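Long-range contacts in B-agarase (Saccharophagus degradans, PDB 4BQ2), which hydrolyses beta-linkages of agarose as an exo-acting beta-agarase of glycoside hydrolase family 50: residues F524-Y532 with A569-Y578; S111-D120 with R188-F199. All coordinates share one frame; numbering follows the deposited sequence. Where two conformers were deposited one is given.

Interaction 1 of 2, residues F524-Y532 with A569-Y578; sequences FSKLLKAKY and ADYSMLLSAY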
# COMPACT_ATOMS: atom_id res chain seq x y z
N PHE A 524 -11.86 -8.55 28.59
CA PHE A 524 -10.97 -9.73 28.52
C PHE A 524 -10.98 -10.47 29.86
O PHE A 524 -11.04 -11.70 29.90
CB PHE A 524 -9.52 -9.39 28.18
CG PHE A 524 -9.28 -8.98 26.76
CD1 PHE A 524 -10.28 -9.04 25.81
CD2 PHE A 524 -8.00 -8.57 26.34
CE1 PHE A 524 -10.04 -8.68 24.49
CE2 PHE A 524 -7.74 -8.21 25.02
CZ PHE A 524 -8.78 -8.26 24.10
N SER A 525 -10.90 -9.70 30.94
CA SER A 525 -10.97 -10.24 32.31
C SER A 525 -12.24 -11.05 32.57
O SER A 525 -12.18 -12.16 33.12
CB SER A 525 -10.84 -9.10 33.30
OG SER A 525 -10.87 -9.60 34.63
N LYS A 526 -13.39 -10.53 32.11
CA LYS A 526 -14.68 -11.24 32.22
C LYS A 526 -14.69 -12.59 31.52
O LYS A 526 -15.20 -13.60 32.06
CB LYS A 526 -15.85 -10.40 31.66
CG LYS A 526 -16.20 -9.13 32.42
CD LYS A 526 -17.55 -8.59 31.93
CE LYS A 526 -17.76 -7.12 32.31
NZ LYS A 526 -16.87 -6.19 31.56
N LEU A 527 -14.15 -12.62 30.31
CA LEU A 527 -14.11 -13.85 29.54
C LEU A 527 -13.25 -14.90 30.21
O LEU A 527 -13.58 -16.07 30.16
CB LEU A 527 -13.60 -13.59 28.12
CG LEU A 527 -14.59 -12.84 27.20
CD1 LEU A 527 -13.83 -12.33 25.98
CD2 LEU A 527 -15.78 -13.70 26.78
N LEU A 528 -12.12 -14.48 30.77
CA LEU A 528 -11.19 -15.42 31.42
C LEU A 528 -11.73 -15.90 32.77
O LEU A 528 -11.52 -17.07 33.16
CB LEU A 528 -9.81 -14.80 31.59
CG LEU A 528 -8.99 -14.60 30.31
CD1 LEU A 528 -7.92 -13.57 30.63
CD2 LEU A 528 -8.35 -15.90 29.85
N LYS A 529 -12.43 -15.02 33.47
CA LYS A 529 -13.17 -15.45 34.66
C LYS A 529 -14.24 -16.49 34.35
O LYS A 529 -14.39 -17.45 35.11
CB LYS A 529 -13.75 -14.27 35.43
CG LYS A 529 -12.67 -13.55 36.22
CD LYS A 529 -13.14 -12.18 36.63
CE LYS A 529 -11.96 -11.38 37.15
NZ LYS A 529 -12.39 -10.01 37.53
N ALA A 530 -14.97 -16.30 33.25
CA ALA A 530 -15.99 -17.26 32.89
C ALA A 530 -15.34 -18.58 32.47
O ALA A 530 -15.89 -19.63 32.76
CB ALA A 530 -16.91 -16.73 31.80
N LYS A 531 -14.17 -18.52 31.83
CA LYS A 531 -13.50 -19.73 31.34
C LYS A 531 -12.94 -20.56 32.50
O LYS A 531 -13.21 -21.75 32.59
CB LYS A 531 -12.37 -19.37 30.34
CG LYS A 531 -11.56 -20.56 29.86
CD LYS A 531 -10.74 -20.25 28.61
CE LYS A 531 -9.90 -21.45 28.20
NZ LYS A 531 -8.92 -21.17 27.09
N TYR A 532 -12.20 -19.92 33.40
CA TYR A 532 -11.35 -20.61 34.40
C TYR A 532 -12.00 -20.69 35.78
O TYR A 532 -11.66 -21.58 36.56
CB TYR A 532 -9.99 -19.92 34.55
CG TYR A 532 -9.07 -20.18 33.38
CD1 TYR A 532 -8.49 -21.44 33.19
CD2 TYR A 532 -8.79 -19.18 32.45
CE1 TYR A 532 -7.66 -21.70 32.11
CE2 TYR A 532 -7.96 -19.42 31.37
CZ TYR A 532 -7.39 -20.68 31.20
OH TYR A 532 -6.59 -20.92 30.13
N ALA A 569 -4.73 -20.50 23.15
CA ALA A 569 -6.20 -20.61 23.15
C ALA A 569 -6.83 -19.35 23.73
O ALA A 569 -7.83 -18.85 23.21
CB ALA A 569 -6.65 -21.84 23.93
N ASP A 570 -6.23 -18.84 24.79
CA ASP A 570 -6.69 -17.64 25.45
C ASP A 570 -6.48 -16.38 24.61
O ASP A 570 -7.39 -15.51 24.54
CB ASP A 570 -6.03 -17.49 26.84
CG ASP A 570 -6.57 -18.52 27.85
OD1 ASP A 570 -7.67 -19.05 27.62
OD2 ASP A 570 -5.89 -18.78 28.86
N TYR A 571 -5.32 -16.26 23.98
CA TYR A 571 -5.08 -15.10 23.13
C TYR A 571 -6.05 -15.14 21.95
O TYR A 571 -6.60 -14.10 21.58
CB TYR A 571 -3.66 -15.07 22.60
CG TYR A 571 -2.56 -14.94 23.62
CD1 TYR A 571 -2.79 -14.43 24.90
CD2 TYR A 571 -1.25 -15.31 23.28
CE1 TYR A 571 -1.75 -14.27 25.80
CE2 TYR A 571 -0.20 -15.18 24.18
CZ TYR A 571 -0.46 -14.67 25.44
OH TYR A 571 0.57 -14.54 26.33
N SER A 572 -6.27 -16.34 21.40
CA SER A 572 -7.21 -16.53 20.28
C SER A 572 -8.63 -16.08 20.68
O SER A 572 -9.27 -15.32 19.96
CB SER A 572 -7.24 -17.97 19.80
OG SER A 572 -8.08 -18.08 18.64
N MET A 573 -9.09 -16.53 21.85
CA MET A 573 -10.40 -16.17 22.37
C MET A 573 -10.54 -14.64 22.56
O MET A 573 -11.59 -14.05 22.21
CB MET A 573 -10.66 -16.91 23.70
CG MET A 573 -11.83 -16.34 24.50
SD MET A 573 -12.14 -17.27 26.02
CE MET A 573 -10.99 -16.42 27.11
N LEU A 574 -9.51 -14.02 23.12
CA LEU A 574 -9.51 -12.57 23.40
C LEU A 574 -9.46 -11.73 22.11
O LEU A 574 -10.14 -10.68 21.99
CB LEU A 574 -8.34 -12.18 24.31
CG LEU A 574 -8.31 -12.90 25.67
CD1 LEU A 574 -7.13 -12.43 26.50
CD2 LEU A 574 -9.62 -12.75 26.42
N LEU A 575 -8.65 -12.19 21.15
CA LEU A 575 -8.59 -11.52 19.84
C LEU A 575 -9.95 -11.60 19.13
O LEU A 575 -10.40 -10.61 18.56
CB LEU A 575 -7.46 -12.08 18.93
CG LEU A 575 -7.16 -11.26 17.65
CD1 LEU A 575 -6.94 -9.77 17.96
CD2 LEU A 575 -5.99 -11.82 16.87
N SER A 576 -10.59 -12.77 19.18
CA SER A 576 -11.89 -12.95 18.58
C SER A 576 -12.86 -12.00 19.19
O SER A 576 -13.61 -11.35 18.47
CB SER A 576 -12.40 -14.39 18.71
OG SER A 576 -11.73 -15.24 17.80
N ALA A 577 -12.86 -11.90 20.52
CA ALA A 577 -13.84 -11.05 21.18
C ALA A 577 -13.62 -9.57 20.87
O ALA A 577 -14.60 -8.82 20.64
CB ALA A 577 -13.83 -11.32 22.69
N TYR A 578 -12.36 -9.15 20.82
CA TYR A 578 -11.99 -7.79 20.44
C TYR A 578 -12.50 -7.47 19.00
O TYR A 578 -13.20 -6.46 18.78
CB TYR A 578 -10.46 -7.59 20.52
CG TYR A 578 -10.02 -6.21 20.02
CD1 TYR A 578 -10.10 -5.08 20.85
CD2 TYR A 578 -9.57 -6.02 18.71
CE1 TYR A 578 -9.73 -3.80 20.39
CE2 TYR A 578 -9.18 -4.75 18.26
CZ TYR A 578 -9.28 -3.64 19.09
OH TYR A 578 -8.89 -2.36 18.66
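Leu574 of helix 565-593 lies across the ring of Phe524 from helix 519-532, and the two residues bring the helices to their nearest CA pair. Followed outward, the leucine meets the ring at every step. Its CB stands 3.8 Å from the centroid of the Phe524 ring, a CH-pi contact centred on the face; CG sits near Phe524 CG; CD1 covers the CD2 side of the ring; CD2 reaches back to Phe524 CB at 3.8 Å. Tyr578 CB abuts the ring edge at CZ, while its hydroxyl turns elsewhere, to the carbonyl of Pro455. One turn on, Leu527 CD1 presses against Ala577 CB at 3.4 Å, tighter than usual for two carbons. The Met573 chain starts extended and bends at its last torsion (chi3 86°), carrying CE to Leu528 CD2 (3.8 Å) and Leu527 CB. The segment axes, 10.3 Å apart at closest, run at 133°, so this is an oblique, roughly antiparallel helix pair within the region related to beta-galactosidases. At its far end Asp570 spreads its carboxylate between donors from helix 519-532. The Lys531 chain, extended throughout, brings NZ to Asp570 OD1 in a salt bridge, modelled at 2.5 Å, short for such a pair, on the syn side but 30° out of the carboxylate plane. Tyr532 OH donates to the syn lone pair of Asp570 OD2 at 2.6 Å, its ring nearly perpendicular to the carboxylate, and Trp542 NE1 of helix 535-542 also bonds OD2. Three donors on two oxygens should hold the rotation of this buried carboxylate and probably favour its ionised form, setting a salt bridge at one end of an otherwise apolar interface.

Interaction 2 of 2, residues S111-D120 with R188-F199; sequences SYYAKLSGHD and RIQPNPPQDENF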
# COMPACT_ATOMS: atom_id res chain seq x y z
N SER A 111 23.81 -5.05 -13.55
CA SER A 111 24.34 -5.14 -12.18
C SER A 111 23.41 -4.40 -11.25
O SER A 111 22.92 -3.29 -11.59
CB SER A 111 25.73 -4.47 -12.04
OG SER A 111 26.77 -5.31 -12.49
N TYR A 112 23.20 -4.99 -10.07
CA TYR A 112 22.27 -4.46 -9.09
C TYR A 112 22.98 -4.27 -7.76
O TYR A 112 23.75 -5.13 -7.34
CB TYR A 112 21.09 -5.46 -8.92
CG TYR A 112 20.20 -5.53 -10.13
CD1 TYR A 112 20.48 -6.40 -11.20
CD2 TYR A 112 19.08 -4.71 -10.22
CE1 TYR A 112 19.69 -6.47 -12.32
CE2 TYR A 112 18.27 -4.76 -11.32
CZ TYR A 112 18.58 -5.62 -12.39
OH TYR A 112 17.71 -5.65 -13.47
N TYR A 113 22.71 -3.17 -7.06
CA TYR A 113 23.38 -3.03 -5.76
C TYR A 113 22.48 -2.66 -4.62
O TYR A 113 21.48 -1.97 -4.79
CB TYR A 113 24.58 -2.06 -5.83
CG TYR A 113 24.21 -0.63 -6.18
CD1 TYR A 113 24.12 -0.22 -7.51
CD2 TYR A 113 23.98 0.31 -5.18
CE1 TYR A 113 23.80 1.10 -7.84
CE2 TYR A 113 23.66 1.63 -5.49
CZ TYR A 113 23.57 2.01 -6.82
OH TYR A 113 23.24 3.32 -7.12
N ALA A 114 22.89 -3.11 -3.43
CA ALA A 114 22.23 -2.78 -2.20
C ALA A 114 23.27 -2.27 -1.23
O ALA A 114 24.20 -2.98 -0.84
CB ALA A 114 21.51 -4.01 -1.63
N LYS A 115 23.10 -1.01 -0.84
CA LYS A 115 24.01 -0.38 0.12
C LYS A 115 24.05 -1.14 1.45
O LYS A 115 23.02 -1.54 1.97
CB LYS A 115 23.59 1.09 0.32
CG LYS A 115 24.06 2.02 -0.78
CD LYS A 115 23.31 3.33 -0.67
CE LYS A 115 23.73 4.31 -1.74
NZ LYS A 115 22.52 5.12 -2.06
N LEU A 116 25.25 -1.39 1.98
CA LEU A 116 25.38 -1.97 3.31
C LEU A 116 25.66 -0.92 4.35
O LEU A 116 25.34 -1.09 5.52
CB LEU A 116 26.56 -2.93 3.32
CG LEU A 116 26.44 -4.19 2.47
CD1 LEU A 116 27.77 -4.91 2.48
CD2 LEU A 116 25.33 -5.10 2.97
N SER A 117 26.31 0.15 3.91
CA SER A 117 26.78 1.26 4.76
C SER A 117 27.05 2.50 3.90
O SER A 117 27.25 2.40 2.68
CB SER A 117 28.08 0.87 5.45
OG SER A 117 29.07 0.56 4.45
N GLY A 118 27.05 3.66 4.55
CA GLY A 118 27.46 4.89 3.90
C GLY A 118 26.33 5.69 3.28
O GLY A 118 25.17 5.25 3.27
N HIS A 119 26.69 6.88 2.78
CA HIS A 119 25.81 7.72 1.95
C HIS A 119 24.49 7.96 2.65
O HIS A 119 24.47 8.37 3.82
CB HIS A 119 25.68 7.11 0.54
CG HIS A 119 26.96 7.06 -0.23
ND1 HIS A 119 27.01 7.09 -1.61
CD2 HIS A 119 28.25 7.02 0.19
CE1 HIS A 119 28.28 7.04 -2.00
NE2 HIS A 119 29.05 7.01 -0.92
N ASP A 120 23.38 7.69 1.98
CA ASP A 120 22.09 7.98 2.59
C ASP A 120 21.65 6.96 3.63
O ASP A 120 20.51 7.05 4.11
CB ASP A 120 21.00 8.27 1.53
CG ASP A 120 20.87 7.16 0.45
OD1 ASP A 120 21.71 6.24 0.38
OD2 ASP A 120 19.90 7.26 -0.36
N ARG A 188 29.22 -9.81 -5.12
CA ARG A 188 30.44 -9.17 -4.63
C ARG A 188 30.12 -7.95 -3.77
O ARG A 188 28.98 -7.45 -3.80
CB ARG A 188 31.30 -8.75 -5.84
CG ARG A 188 30.69 -7.60 -6.65
CD ARG A 188 31.01 -7.68 -8.12
NE ARG A 188 30.50 -6.50 -8.84
CZ ARG A 188 29.43 -6.50 -9.64
NH1 ARG A 188 28.69 -7.61 -9.81
NH2 ARG A 188 29.09 -5.37 -10.25
N ILE A 189 31.12 -7.47 -3.02
CA ILE A 189 31.07 -6.19 -2.32
C ILE A 189 32.03 -5.19 -2.97
O ILE A 189 33.18 -5.52 -3.25
CB ILE A 189 31.43 -6.29 -0.83
CG1 ILE A 189 30.40 -7.14 -0.10
CG2 ILE A 189 31.43 -4.91 -0.17
CD1 ILE A 189 30.94 -7.69 1.19
N GLN A 190 31.52 -3.98 -3.23
CA GLN A 190 32.31 -2.88 -3.81
C GLN A 190 32.19 -1.68 -2.87
O GLN A 190 31.08 -1.37 -2.44
CB GLN A 190 31.80 -2.52 -5.22
CG GLN A 190 32.17 -3.54 -6.29
CD GLN A 190 31.67 -3.21 -7.66
OE1 GLN A 190 31.58 -4.10 -8.52
NE2 GLN A 190 31.33 -1.94 -7.90
N PRO A 191 33.31 -0.99 -2.56
CA PRO A 191 33.17 0.26 -1.81
C PRO A 191 32.36 1.23 -2.65
O PRO A 191 32.35 1.11 -3.89
CB PRO A 191 34.62 0.75 -1.63
CG PRO A 191 35.42 0.04 -2.66
CD PRO A 191 34.71 -1.25 -2.97
N ASN A 192 31.64 2.13 -2.00
CA ASN A 192 30.83 3.08 -2.73
C ASN A 192 31.70 4.14 -3.40
O ASN A 192 32.66 4.60 -2.81
CB ASN A 192 29.87 3.78 -1.80
CG ASN A 192 28.84 2.83 -1.21
OD1 ASN A 192 28.48 1.82 -1.83
ND2 ASN A 192 28.37 3.14 -0.01
N PRO A 193 31.32 4.55 -4.64
CA PRO A 193 31.83 5.79 -5.20
C PRO A 193 31.59 6.93 -4.21
O PRO A 193 30.84 6.76 -3.24
CB PRO A 193 30.97 5.99 -6.45
CG PRO A 193 30.54 4.62 -6.85
CD PRO A 193 30.42 3.83 -5.57
N PRO A 194 32.25 8.08 -4.43
CA PRO A 194 31.97 9.26 -3.59
C PRO A 194 30.49 9.68 -3.73
O PRO A 194 29.95 9.63 -4.83
CB PRO A 194 32.86 10.35 -4.19
CG PRO A 194 33.95 9.63 -4.91
CD PRO A 194 33.39 8.29 -5.35
N GLN A 195 29.88 10.11 -2.63
CA GLN A 195 28.50 10.56 -2.67
C GLN A 195 28.37 11.87 -3.45
O GLN A 195 29.08 12.83 -3.17
CB GLN A 195 27.96 10.75 -1.26
CG GLN A 195 26.50 11.13 -1.25
CD GLN A 195 25.95 11.24 0.15
OE1 GLN A 195 26.50 11.96 0.99
NE2 GLN A 195 24.88 10.54 0.41
N ASP A 196 27.47 11.91 -4.43
CA ASP A 196 27.18 13.14 -5.15
C ASP A 196 26.41 14.08 -4.23
O ASP A 196 25.24 13.83 -3.88
CB ASP A 196 26.43 12.84 -6.46
CG ASP A 196 25.84 14.09 -7.12
OD1 ASP A 196 26.24 15.23 -6.78
OD2 ASP A 196 24.97 13.92 -8.00
N GLU A 197 27.11 15.16 -3.86
CA GLU A 197 26.62 16.25 -3.04
C GLU A 197 25.22 16.74 -3.43
O GLU A 197 24.45 17.16 -2.58
CB GLU A 197 27.64 17.40 -3.13
CG GLU A 197 28.06 17.79 -4.56
CD GLU A 197 28.94 16.76 -5.26
OE1 GLU A 197 29.75 16.08 -4.60
OE2 GLU A 197 28.82 16.64 -6.50
N ASN A 198 24.92 16.65 -4.73
CA ASN A 198 23.71 17.19 -5.33
C ASN A 198 22.64 16.14 -5.64
O ASN A 198 21.69 16.41 -6.39
CB ASN A 198 24.06 17.92 -6.62
CG ASN A 198 24.90 19.14 -6.35
OD1 ASN A 198 24.67 19.86 -5.38
ND2 ASN A 198 25.90 19.35 -7.21
N PHE A 199 22.77 14.95 -5.05
CA PHE A 199 21.81 13.90 -5.39
C PHE A 199 20.36 14.23 -4.98
O PHE A 199 19.43 13.69 -5.56
CB PHE A 199 22.26 12.51 -4.90
CG PHE A 199 21.86 12.21 -3.49
CD1 PHE A 199 22.52 12.79 -2.42
CD2 PHE A 199 20.78 11.35 -3.24
CE1 PHE A 199 22.14 12.51 -1.11
CE2 PHE A 199 20.39 11.08 -1.94
CZ PHE A 199 21.08 11.65 -0.88
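With chi1 at -64°, His119 CG lies opposite its own carbonyl carbon, and the imidazole enters between Asn192 and Gln195. The backbone of Gln195 sets CB over the centre of the His119 ring, 3.7 Å from the centroid, in a CH-pi contact; chi1 of -176° and an extended chain then carry the amide past the ring, where Gln195 NE2 comes to 3.3 Å from His119 CA. On the opposite face Asn192 ND2 is offset toward the rim, and it gives a weak, bent hydrogen bond to Ser117 O (3.0 Å). Asn192 OD1 turns to Ser71 and His119 ND1 to Thr144. These loops leave strands 110-115 and 180-191, which flank strand 70-79 in the beta-rich domain resembling an agarase carbohydrate-binding module; both pair antiparallel with it. Across strand 70-79, Arg188 NH2 donates almost straight to Ser111 OG (3.2 Å, 170°), in the guanidinium plane, while NE holds Gln190 OE1 at 2.7 Å. Asp75 of the intervening strand bonds both the serine hydroxyl and Arg188 NH1. Between the polar sites Leu116 CD1 meets Ile189 CG1 at 4.3 Å, and beyond the histidine Asp120, salt-bridged through OD1 to Lys115 NZ, sets CB against Phe199 CZ.

How the interactions relate
Interactions 1 and 2 do not touch: their centres lie 51 Å apart and their nearest atoms about 34 Å. Along the chain they follow in series, with 188-199 ending well before 524-532 begins, and they fall in different family regions, the module-like beta domain and the beta-galactosidase-related part. Each joins distant stretches of chain in its own way, one between two helices, the other between two strand ends and the loops that follow them. The calcium ion belongs to the beta domain, bound by Asp7, Glu9, Ser37, Lys38 and Asp185; the side chain of Arg188 in interaction 2 is about 9 Å from it, near the site without being among its ligands.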